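Local coordinates for malonyl CoA-acyl carrier protein transacylase (Mycobacterium tuberculosis, PDB 2QC3), which transfers the malonyl group from malonyl-CoA to holo-acyl carrier protein, supplying malonyl-ACP for fatty acid biosynthesis, at residues 91-96 and 115-120; 63-68 and 95-100; 204-209 and 239-244; 32-37 and 109-114. All blocks are in the same frame, centred on the assembly; numbering follows the deposited sequence.

Contact 1: residues 91-96 and 115-120; sequences HSVGEI and ATRGAE. With ACY (acetic acid), chain B.
Arg117 leaves its helix with CG anti to the backbone N (chi1 -170°) and stays extended as far as NE, a reach that carries its guanidinium across to the turn at Ser92 and Val93. On the way it slides past the Ile96 side chain in the opposite direction, Arg117 CD 3.7 Å from Ile96 CD1. At the far end Val93 CA sits over one face of the guanidinium, and Val93 CB comes within 3.9 Å of Arg117 NH1. What joins the segments polarly is a bound acetic acid molecule, probably from the crystallisation liquor and plausibly ionised beside the arginine. Its O lies at the guanidinium edge, in plane, taking a nearly straight bond from Arg117 NH1 (2.8 Å, 160°) and a weak one from NH2. Its OXT is held by Val93 N at 2.8 Å. Ser92 has a positive phi of 57° inside a type II' turn from His91 to Gly94, consistent with the nucleophile elbow of a GxSxG sequence. Gln61 also accepts from Arg117 NH1, which helps fix the rotation of the group. A carboxyl group gripped here, beside the probable nucleophile, suggests how the arginine could anchor the malonyl carboxylate, as in other FabD enzymes.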
loop_
_atom_site.group_PDB
_atom_site.type_symbol
_atom_site.label_atom_id
_atom_site.label_comp_id
_atom_site.label_asym_id
_atom_site.label_seq_id
_atom_site.Cartn_x
_atom_site.Cartn_y
_atom_site.Cartn_z
ATOM N N HIS A 91 -1.570 -2.818 -0.745
ATOM C CA HIS A 91 -1.015 -2.997 0.577
ATOM C C HIS A 91 -0.858 -1.661 1.279
ATOM O O HIS A 91 -0.194 -0.765 0.770
ATOM C CB HIS A 91 0.327 -3.754 0.496
ATOM C CG HIS A 91 0.991 -3.966 1.830
ATOM N ND1 HIS A 91 1.186 -5.220 2.379
ATOM C CD2 HIS A 91 1.442 -3.084 2.752
ATOM C CE1 HIS A 91 1.719 -5.096 3.584
ATOM N NE2 HIS A 91 1.883 -3.809 3.835
ATOM N N SER A 92 -1.497 -1.544 2.445
ATOM C CA SER A 92 -1.414 -0.335 3.272
ATOM C C SER A 92 -1.840 0.930 2.537
ATOM O O SER A 92 -2.981 1.021 2.121
ATOM C CB SER A 92 0.021 -0.178 3.804
ATOM O OG SER A 92 0.403 -1.273 4.627
ATOM N N VAL A 93 -0.945 1.902 2.380
ATOM C CA VAL A 93 -1.347 3.083 1.638
ATOM C C VAL A 93 -1.724 2.693 0.188
ATOM O O VAL A 93 -2.501 3.393 -0.458
ATOM C CB VAL A 93 -0.245 4.158 1.619
ATOM C CG1 VAL A 93 0.988 3.663 0.870
ATOM C CG2 VAL A 93 -0.808 5.420 0.977
ATOM N N GLY A 94 -1.200 1.569 -0.303
ATOM C CA GLY A 94 -1.520 1.108 -1.647
ATOM C C GLY A 94 -3.010 0.896 -1.844
ATOM O O GLY A 94 -3.505 0.902 -2.968
ATOM N N GLU A 95 -3.745 0.698 -0.760
ATOM C CA GLU A 95 -5.189 0.519 -0.899
ATOM C C GLU A 95 -5.873 1.716 -1.563
ATOM O O GLU A 95 -6.838 1.547 -2.306
ATOM C CB GLU A 95 -5.839 0.261 0.456
ATOM C CG GLU A 95 -5.454 -1.071 1.071
ATOM C CD GLU A 95 -6.534 -1.608 1.973
ATOM O OE1 GLU A 95 -7.057 -2.707 1.681
ATOM O OE2 GLU A 95 -6.867 -0.927 2.968
ATOM N N ILE A 96 -5.385 2.925 -1.298
ATOM C CA ILE A 96 -5.999 4.113 -1.896
ATOM C C ILE A 96 -5.876 4.054 -3.415
ATOM O O ILE A 96 -6.822 4.375 -4.136
ATOM C CB ILE A 96 -5.353 5.423 -1.358
ATOM C CG1 ILE A 96 -5.747 5.621 0.115
ATOM C CG2 ILE A 96 -5.818 6.611 -2.178
ATOM C CD1 ILE A 96 -5.075 6.811 0.794
ATOM N N ALA A 115 -2.341 12.087 0.557
ATOM C CA ALA A 115 -1.557 13.155 1.176
ATOM C C ALA A 115 -2.088 13.469 2.580
ATOM O O ALA A 115 -1.320 13.775 3.492
ATOM C CB ALA A 115 -1.599 14.407 0.303
ATOM N N THR A 116 -3.404 13.397 2.748
ATOM C CA THR A 116 -4.016 13.651 4.048
ATOM C C THR A 116 -3.646 12.525 5.008
ATOM O O THR A 116 -3.331 12.764 6.174
ATOM C CB THR A 116 -5.546 13.716 3.946
ATOM O OG1 THR A 116 -5.920 14.863 3.184
ATOM C CG2 THR A 116 -6.171 13.817 5.329
ATOM N N ARG A 117 -3.696 11.298 4.500
ATOM C CA ARG A 117 -3.367 10.121 5.294
ATOM C C ARG A 117 -1.934 10.254 5.802
ATOM O O ARG A 117 -1.633 9.905 6.937
ATOM C CB ARG A 117 -3.515 8.854 4.431
ATOM C CG ARG A 117 -3.435 7.532 5.193
ATOM C CD ARG A 117 -3.766 6.370 4.252
ATOM N NE ARG A 117 -3.892 5.082 4.930
ATOM C CZ ARG A 117 -2.872 4.357 5.377
ATOM N NH1 ARG A 117 -1.628 4.781 5.227
ATOM N NH2 ARG A 117 -3.099 3.196 5.970
ATOM N N GLY A 118 -1.053 10.769 4.954
ATOM C CA GLY A 118 0.335 10.929 5.350
ATOM C C GLY A 118 0.558 12.019 6.382
ATOM O O GLY A 118 1.251 11.805 7.379
ATOM N N ALA A 119 -0.017 13.190 6.139
ATOM C CA ALA A 119 0.119 14.316 7.059
ATOM C C ALA A 119 -0.473 13.979 8.420
ATOM O O ALA A 119 0.106 14.313 9.453
ATOM C CB ALA A 119 -0.572 15.556 6.482
ATOM N N GLU A 120 -1.632 13.325 8.423
ATOM C CA GLU A 120 -2.279 12.953 9.678
ATOM C C GLU A 120 -1.496 11.897 10.455
ATOM O O GLU A 120 -1.359 11.990 11.676
ATOM C CB GLU A 120 -3.695 12.442 9.422
ATOM C CG GLU A 120 -4.665 13.516 9.004
ATOM C CD GLU A 120 -4.680 14.689 9.967
ATOM O OE1 GLU A 120 -4.776 14.463 11.189
ATOM O OE2 GLU A 120 -4.597 15.843 9.503
HETATM C C ACY B . 1.195 2.530 5.266
HETATM O O ACY B . 0.180 2.761 5.898
HETATM O OXT ACY B . 1.229 2.721 3.934
HETATM C CH3 ACY B . 2.426 2.022 5.964
#

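Contact 2: residues 63-68 and 95-100; sequences LIVAAT and EIAAYA
Val65 and Thr68, one turn apart on helix 57-77, straddle the methyl of Ala97 on helix 94-101. The apolar contacts come first. Thr68 places CG2 anti to its backbone N, and Thr68 CG2 meets Ala97 CB at 3.5 Å. Val65 comes from the other end of the turn: Val65 CG1 lies 4.2 Å from Ala97 CB, while CG2, on the other branch, faces Ile96 and stands 4.2 Å from Ile96 CB. The small alanine thus receives two larger side chains, and the backbones come near each other, Val65 CA and Ala97 CA being 5.3 Å apart.

The one polar group among the touching side chains has its partner outside the two segments. With the methyl of Thr68 spent on Ala97, Thr68 OG1 hydrogen-bonds to Pro270 O, so that a buried threonine serves an apolar neighbour with one branch and a loop with the other.

The axes approach to 9.1 Å with a crossing angle of -31°, both segments running broadly the same way. Strand 86-90 lies between these helices in the chain, and helix 94-101 follows the GxSxG turn; here helix 57-77 packs against it. Strand, tight turn at the probable nucleophile and following helix together form the pattern known as a nucleophile elbow, consistent with an acyl transferase domain of the patatin clan.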
loop_
_atom_site.group_PDB
_atom_site.type_symbol
_atom_site.label_atom_id
_atom_site.label_comp_id
_atom_site.label_asym_id
_atom_site.label_seq_id
_atom_site.Cartn_x
_atom_site.Cartn_y
_atom_site.Cartn_z
ATOM N N LEU A 63 3.051 10.219 -2.961
ATOM C CA LEU A 63 4.010 10.010 -4.036
ATOM C C LEU A 63 3.858 8.592 -4.583
ATOM O O LEU A 63 3.825 8.382 -5.799
ATOM C CB LEU A 63 5.428 10.234 -3.504
ATOM C CG LEU A 63 6.583 10.365 -4.501
ATOM C CD1 LEU A 63 6.313 11.513 -5.470
ATOM C CD2 LEU A 63 7.878 10.609 -3.729
ATOM N N ILE A 64 3.758 7.619 -3.681
ATOM C CA ILE A 64 3.586 6.228 -4.084
ATOM C C ILE A 64 2.270 6.036 -4.830
ATOM O O ILE A 64 2.232 5.363 -5.861
ATOM C CB ILE A 64 3.627 5.281 -2.867
ATOM C CG1 ILE A 64 5.045 5.252 -2.293
ATOM C CG2 ILE A 64 3.194 3.863 -3.273
ATOM C CD1 ILE A 64 5.149 4.555 -0.954
ATOM N N VAL A 65 1.194 6.622 -4.309
ATOM C CA VAL A 65 -0.109 6.517 -4.954
ATOM C C VAL A 65 -0.047 7.202 -6.318
ATOM O O VAL A 65 -0.617 6.710 -7.290
ATOM C CB VAL A 65 -1.235 7.167 -4.090
ATOM C CG1 VAL A 65 -2.523 7.275 -4.898
ATOM C CG2 VAL A 65 -1.487 6.325 -2.843
ATOM N N ALA A 66 0.659 8.332 -6.390
ATOM C CA ALA A 66 0.791 9.069 -7.651
ATOM C C ALA A 66 1.501 8.216 -8.713
ATOM O O ALA A 66 1.067 8.152 -9.862
ATOM C CB ALA A 66 1.566 10.379 -7.423
ATOM N N ALA A 67 2.591 7.567 -8.322
ATOM C CA ALA A 67 3.346 6.717 -9.238
ATOM C C ALA A 67 2.450 5.585 -9.725
ATOM O O ALA A 67 2.419 5.261 -10.919
ATOM C CB ALA A 67 4.563 6.143 -8.533
ATOM N N THR A 68 1.715 4.990 -8.792
ATOM C CA THR A 68 0.824 3.893 -9.131
ATOM C C THR A 68 -0.248 4.269 -10.134
ATOM O O THR A 68 -0.472 3.550 -11.112
ATOM C CB THR A 68 0.140 3.295 -7.877
ATOM O OG1 THR A 68 1.122 2.622 -7.087
ATOM C CG2 THR A 68 -0.943 2.281 -8.280
ATOM N N GLU A 95 -3.745 0.698 -0.760
ATOM C CA GLU A 95 -5.189 0.519 -0.899
ATOM C C GLU A 95 -5.873 1.716 -1.563
ATOM O O GLU A 95 -6.838 1.547 -2.306
ATOM C CB GLU A 95 -5.839 0.261 0.456
ATOM C CG GLU A 95 -5.454 -1.071 1.071
ATOM C CD GLU A 95 -6.534 -1.608 1.973
ATOM O OE1 GLU A 95 -7.057 -2.707 1.681
ATOM O OE2 GLU A 95 -6.867 -0.927 2.968
ATOM N N ILE A 96 -5.385 2.925 -1.298
ATOM C CA ILE A 96 -5.999 4.113 -1.896
ATOM C C ILE A 96 -5.876 4.054 -3.415
ATOM O O ILE A 96 -6.822 4.375 -4.136
ATOM C CB ILE A 96 -5.353 5.423 -1.358
ATOM C CG1 ILE A 96 -5.747 5.621 0.115
ATOM C CG2 ILE A 96 -5.818 6.611 -2.178
ATOM C CD1 ILE A 96 -5.075 6.811 0.794
ATOM N N ALA A 97 -4.707 3.636 -3.892
ATOM C CA ALA A 97 -4.468 3.501 -5.323
ATOM C C ALA A 97 -5.345 2.363 -5.850
ATOM O O ALA A 97 -5.948 2.474 -6.922
ATOM C CB ALA A 97 -2.988 3.202 -5.581
ATOM N N ALA A 98 -5.423 1.274 -5.089
ATOM C CA ALA A 98 -6.250 0.127 -5.475
ATOM C C ALA A 98 -7.704 0.561 -5.632
ATOM O O ALA A 98 -8.404 0.112 -6.545
ATOM C CB ALA A 98 -6.152 -0.976 -4.429
ATOM N N TYR A 99 -8.160 1.432 -4.734
ATOM C CA TYR A 99 -9.530 1.928 -4.787
ATOM C C TYR A 99 -9.771 2.699 -6.077
ATOM O O TYR A 99 -10.814 2.549 -6.714
ATOM C CB TYR A 99 -9.818 2.830 -3.583
ATOM C CG TYR A 99 -10.245 2.080 -2.350
ATOM C CD1 TYR A 99 -9.672 0.851 -2.026
ATOM C CD2 TYR A 99 -11.216 2.604 -1.494
ATOM C CE1 TYR A 99 -10.049 0.162 -0.889
ATOM C CE2 TYR A 99 -11.602 1.918 -0.342
ATOM C CZ TYR A 99 -11.016 0.700 -0.050
ATOM O OH TYR A 99 -11.387 0.005 1.075
ATOM N N ALA A 100 -8.806 3.529 -6.457
ATOM C CA ALA A 100 -8.924 4.306 -7.683
ATOM C C ALA A 100 -8.881 3.359 -8.882
ATOM O O ALA A 100 -9.618 3.532 -9.850
ATOM C CB ALA A 100 -7.791 5.327 -7.774
#

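Contact 3: residues 204-209 and 239-244; sequences DGFAAA and DTLVSQ
Ala207 and Val242 have the CA atoms nearest each other, 5.7 Å apart, in two helical segments that run nearly antiparallel. The axes of 204-209 and 239-243 come within 9.7 Å and lie at 162° to one another.

Two side chains of the first helix do most of the touching. Phe206 swings its ring across the gap because CG is anti to the backbone N (chi1 -171°). The leading edge of the ring reaches the second backbone: Phe206 CE2 stands 3.6 Å from Leu241 O, which lies in the ring plane at the edge, and 3.7 Å from Val242 CA. A ring edge carries slightly positive hydrogens, so a carbonyl oxygen in this place is probably a mildly favourable neighbour. The same ring crosses the Leu241 side chain at about a right angle, Phe206 CZ 4.1 Å from Leu241 CG. Nearer the surface, Ala207 offers only a methyl, and Val242 fills the space beside it with one branch, CG1, at 3.7 Å from Ala207 CB. CG1 of Val242 also lies 4.3 Å from Phe206 CD2, so one methyl serves both partners.

Helix 107-125 adjoins the pair, its Leu113 and Arg117 touching Phe206. Leu241 also packs on Ile96 and Tyr99 of helix 94-101, while Leu203 and Ala210 of helix 203-211 extend the apolar strip along Val242. The contact thereby joins helices 203-211 and 234-243 beside helix 107-125 and the helix that follows the probable catalytic serine.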
loop_
_atom_site.group_PDB
_atom_site.type_symbol
_atom_site.label_atom_id
_atom_site.label_comp_id
_atom_site.label_asym_id
_atom_site.label_seq_id
_atom_site.Cartn_x
_atom_site.Cartn_y
_atom_site.Cartn_z
ATOM N N ASP A 204 -9.484 11.244 12.798
ATOM C CA ASP A 204 -10.356 12.395 12.577
ATOM C C ASP A 204 -10.137 13.082 11.242
ATOM O O ASP A 204 -11.072 13.261 10.463
ATOM C CB ASP A 204 -10.187 13.415 13.709
ATOM C CG ASP A 204 -10.940 13.021 14.960
ATOM O OD1 ASP A 204 -10.875 13.767 15.956
ATOM O OD2 ASP A 204 -11.606 11.966 14.947
ATOM N N GLY A 205 -8.895 13.473 10.987
ATOM C CA GLY A 205 -8.578 14.147 9.747
ATOM C C GLY A 205 -8.758 13.245 8.546
ATOM O O GLY A 205 -9.311 13.658 7.524
ATOM N N PHE A 206 -8.292 12.005 8.660
ATOM C CA PHE A 206 -8.415 11.061 7.559
ATOM C C PHE A 206 -9.885 10.747 7.300
ATOM O O PHE A 206 -10.332 10.703 6.155
ATOM C CB PHE A 206 -7.642 9.775 7.877
ATOM C CG PHE A 206 -7.533 8.830 6.714
ATOM C CD1 PHE A 206 -7.049 9.273 5.483
ATOM C CD2 PHE A 206 -7.907 7.497 6.846
ATOM C CE1 PHE A 206 -6.939 8.396 4.397
ATOM C CE2 PHE A 206 -7.801 6.614 5.765
ATOM C CZ PHE A 206 -7.314 7.070 4.538
ATOM N N ALA A 207 -10.639 10.540 8.373
ATOM C CA ALA A 207 -12.058 10.225 8.259
ATOM C C ALA A 207 -12.840 11.375 7.625
ATOM O O ALA A 207 -13.702 11.151 6.778
ATOM C CB ALA A 207 -12.634 9.886 9.637
ATOM N N ALA A 208 -12.533 12.605 8.027
ATOM C CA ALA A 208 -13.225 13.775 7.485
ATOM C C ALA A 208 -12.933 13.941 5.998
ATOM O O ALA A 208 -13.833 14.214 5.205
ATOM C CB ALA A 208 -12.813 15.028 8.243
ATOM N N ALA A 209 -11.670 13.774 5.622
ATOM C CA ALA A 209 -11.282 13.899 4.221
ATOM C C ALA A 209 -12.029 12.873 3.363
ATOM O O ALA A 209 -12.588 13.211 2.318
ATOM C CB ALA A 209 -9.771 13.708 4.074
ATOM N N ASP A 239 -15.490 3.131 4.455
ATOM C CA ASP A 239 -15.512 2.940 5.903
ATOM C C ASP A 239 -14.368 2.016 6.313
ATOM O O ASP A 239 -13.703 2.238 7.319
ATOM C CB ASP A 239 -16.847 2.328 6.357
ATOM C CG ASP A 239 -18.000 3.312 6.271
ATOM O OD1 ASP A 239 -17.739 4.528 6.159
ATOM O OD2 ASP A 239 -19.168 2.873 6.328
ATOM N N THR A 240 -14.147 0.973 5.524
ATOM C CA THR A 240 -13.078 0.031 5.811
ATOM C C THR A 240 -11.713 0.683 5.628
ATOM O O THR A 240 -10.795 0.440 6.416
ATOM C CB THR A 240 -13.194 -1.208 4.909
ATOM O OG1 THR A 240 -14.411 -1.892 5.222
ATOM C CG2 THR A 240 -12.014 -2.150 5.116
ATOM N N LEU A 241 -11.584 1.510 4.593
ATOM C CA LEU A 241 -10.330 2.212 4.325
ATOM C C LEU A 241 -9.957 3.115 5.503
ATOM O O LEU A 241 -8.813 3.125 5.950
ATOM C CB LEU A 241 -10.451 3.053 3.047
ATOM C CG LEU A 241 -9.299 4.021 2.735
ATOM C CD1 LEU A 241 -7.998 3.264 2.590
ATOM C CD2 LEU A 241 -9.599 4.790 1.473
ATOM N N VAL A 242 -10.930 3.867 6.014
ATOM C CA VAL A 242 -10.673 4.761 7.135
ATOM C C VAL A 242 -10.251 3.947 8.353
ATOM O O VAL A 242 -9.250 4.241 9.005
ATOM C CB VAL A 242 -11.928 5.582 7.480
ATOM C CG1 VAL A 242 -11.663 6.461 8.699
ATOM C CG2 VAL A 242 -12.320 6.438 6.288
ATOM N N SER A 243 -11.012 2.900 8.636
ATOM C CA SER A 243 -10.731 2.036 9.769
ATOM C C SER A 243 -9.358 1.357 9.690
ATOM O O SER A 243 -8.705 1.157 10.712
ATOM C CB SER A 243 -11.843 0.991 9.891
ATOM O OG SER A 243 -11.629 0.166 11.013
ATOM N N GLN A 244 -8.910 1.017 8.485
ATOM C CA GLN A 244 -7.612 0.368 8.321
ATOM C C GLN A 244 -6.463 1.199 8.865
ATOM O O GLN A 244 -5.366 0.686 9.097
ATOM C CB GLN A 244 -7.346 0.050 6.842
ATOM C CG GLN A 244 -7.895 -1.287 6.416
ATOM C CD GLN A 244 -7.388 -2.401 7.301
ATOM O OE1 GLN A 244 -6.198 -2.731 7.305
ATOM N NE2 GLN A 244 -8.285 -2.978 8.069
#

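Contact 4: residues 32-37 and 109-114; sequences AAWSKA and DAVALA
Val111 points one methyl at the face of the Trp34 indole. Val111 CG2 lies above the five-membered ring of Trp34, 4.2 Å from its centroid and 28° off the ring normal, a CH-pi contact over the face. It sits off the centre of that ring, over the side toward the ring fusion, with Trp34 CD2 the nearest atom at 3.9 Å from Val111 CG2. The two side chains cross at about a right angle, the valine coming end-on to the broad indole. Its second branch is used differently: CG1, anti to the backbone N of Val111, turns to the root of the tryptophan and stands 4.0 Å from Trp34 CB. One valine therefore holds both the stem and the plate of the indole.

The other pair is small against small. Ala37 and Ala112 face each other methyl to methyl, CB to CB 3.8 Å, and their CA atoms are 5.1 Å apart. Ala112 CB also lies beside the carbonyl oxygen of Ala37, the last residue of its helix. The backbones are closer here than at Trp34 and Val111, whose CA atoms are 6.3 Å apart.

Leu69 and Leu70 of helix 57-77 also pack on Trp34, which places the indole between helices 57-77 and 107-125. Helix 27-37 is thus seated on its two neighbours in the helical part of the acyl transferase domain, away from the probable catalytic residues.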
loop_
_atom_site.group_PDB
_atom_site.type_symbol
_atom_site.label_atom_id
_atom_site.label_comp_id
_atom_site.label_asym_id
_atom_site.label_seq_id
_atom_site.Cartn_x
_atom_site.Cartn_y
_atom_site.Cartn_z
ATOM N N ALA A 32 0.656 17.654 -12.118
ATOM C CA ALA A 32 0.397 19.043 -11.769
ATOM C C ALA A 32 -0.961 19.102 -11.088
ATOM O O ALA A 32 -1.120 19.738 -10.052
ATOM C CB ALA A 32 0.400 19.918 -13.023
ATOM N N ALA A 33 -1.934 18.419 -11.680
ATOM C CA ALA A 33 -3.284 18.372 -11.135
ATOM C C ALA A 33 -3.292 17.701 -9.763
ATOM O O ALA A 33 -4.020 18.123 -8.860
ATOM C CB ALA A 33 -4.201 17.621 -12.089
ATOM N N TRP A 34 -2.482 16.657 -9.612
ATOM C CA TRP A 34 -2.406 15.926 -8.350
ATOM C C TRP A 34 -1.593 16.683 -7.308
ATOM O O TRP A 34 -1.854 16.572 -6.105
ATOM C CB TRP A 34 -1.812 14.529 -8.582
ATOM C CG TRP A 34 -2.670 13.671 -9.471
ATOM C CD1 TRP A 34 -3.969 13.900 -9.818
ATOM C CD2 TRP A 34 -2.296 12.441 -10.111
ATOM N NE1 TRP A 34 -4.429 12.894 -10.631
ATOM C CE2 TRP A 34 -3.426 11.983 -10.826
ATOM C CE3 TRP A 34 -1.121 11.680 -10.144
ATOM C CZ2 TRP A 34 -3.415 10.800 -11.574
ATOM C CZ3 TRP A 34 -1.111 10.496 -10.889
ATOM C CH2 TRP A 34 -2.254 10.069 -11.590
ATOM N N SER A 35 -0.609 17.450 -7.768
ATOM C CA SER A 35 0.221 18.241 -6.868
ATOM C C SER A 35 -0.652 19.306 -6.222
ATOM O O SER A 35 -0.415 19.720 -5.089
ATOM C CB SER A 35 1.358 18.920 -7.633
ATOM O OG SER A 35 2.373 17.998 -7.968
ATOM N N LYS A 36 -1.663 19.744 -6.964
ATOM C CA LYS A 36 -2.586 20.760 -6.488
ATOM C C LYS A 36 -3.549 20.158 -5.473
ATOM O O LYS A 36 -3.758 20.718 -4.401
ATOM C CB LYS A 36 -3.371 21.341 -7.662
ATOM C CG LYS A 36 -4.254 22.524 -7.307
ATOM C CD LYS A 36 -4.940 23.067 -8.553
ATOM C CE LYS A 36 -5.842 24.242 -8.233
ATOM N NZ LYS A 36 -6.525 24.755 -9.461
ATOM N N ALA A 37 -4.126 19.012 -5.825
ATOM C CA ALA A 37 -5.076 18.318 -4.957
ATOM C C ALA A 37 -4.451 17.929 -3.622
ATOM O O ALA A 37 -5.115 17.961 -2.589
ATOM C CB ALA A 37 -5.613 17.068 -5.665
ATOM N N ASP A 109 -8.507 12.654 -6.418
ATOM C CA ASP A 109 -8.975 12.559 -5.042
ATOM C C ASP A 109 -8.168 11.511 -4.280
ATOM O O ASP A 109 -7.919 11.658 -3.085
ATOM C CB ASP A 109 -10.466 12.207 -4.990
ATOM C CG ASP A 109 -11.358 13.368 -5.413
ATOM O OD1 ASP A 109 -10.980 14.534 -5.164
ATOM O OD2 ASP A 109 -12.441 13.115 -5.981
ATOM N N ALA A 110 -7.758 10.452 -4.974
ATOM C CA ALA A 110 -6.970 9.397 -4.342
ATOM C C ALA A 110 -5.639 9.960 -3.840
ATOM O O ALA A 110 -5.237 9.712 -2.700
ATOM C CB ALA A 110 -6.717 8.254 -5.334
ATOM N N VAL A 111 -4.954 10.715 -4.693
ATOM C CA VAL A 111 -3.675 11.291 -4.302
ATOM C C VAL A 111 -3.821 12.273 -3.144
ATOM O O VAL A 111 -3.029 12.244 -2.206
ATOM C CB VAL A 111 -2.993 11.988 -5.486
ATOM C CG1 VAL A 111 -1.729 12.696 -5.016
ATOM C CG2 VAL A 111 -2.648 10.950 -6.558
ATOM N N ALA A 112 -4.836 13.131 -3.209
ATOM C CA ALA A 112 -5.080 14.105 -2.147
ATOM C C ALA A 112 -5.446 13.396 -0.839
ATOM O O ALA A 112 -5.062 13.841 0.242
ATOM C CB ALA A 112 -6.202 15.056 -2.550
ATOM N N LEU A 113 -6.200 12.300 -0.945
ATOM C CA LEU A 113 -6.605 11.534 0.228
ATOM C C LEU A 113 -5.367 10.873 0.819
ATOM O O LEU A 113 -5.214 10.751 2.034
ATOM C CB LEU A 113 -7.626 10.459 -0.158
ATOM C CG LEU A 113 -8.108 9.594 1.010
ATOM C CD1 LEU A 113 -8.817 10.485 2.038
ATOM C CD2 LEU A 113 -9.038 8.496 0.499
ATOM N N ALA A 114 -4.483 10.438 -0.062
ATOM C CA ALA A 114 -3.254 9.815 0.365
ATOM C C ALA A 114 -2.383 10.870 1.087
ATOM O O ALA A 114 -1.765 10.583 2.117
ATOM C CB ALA A 114 -2.532 9.232 -0.858
#

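In the fold
Helix 107-125 supplies a segment to contacts 1 and 4. Its first half meets helix 27-37 in contact 4, its second half sends Arg117 to the bound acetic acid in contact 1, and the centres of these two lie about 12 Å apart. Contacts 1 and 2 share Ile96 and have centres about 8 Å apart; Ile96 CD1 also packs on Ala114 CA of contact 4 at 3.5 Å. Contact 3 adjoins contact 1: Phe206 CE1 lies 3.5 Å from Arg117 CB, so it borders the stem of the arginine that holds the acetic acid. His195, probably catalytic with Ser92, touches Arg117, and its ND1 bonds to the backbone oxygen of Gln244 in contact 3.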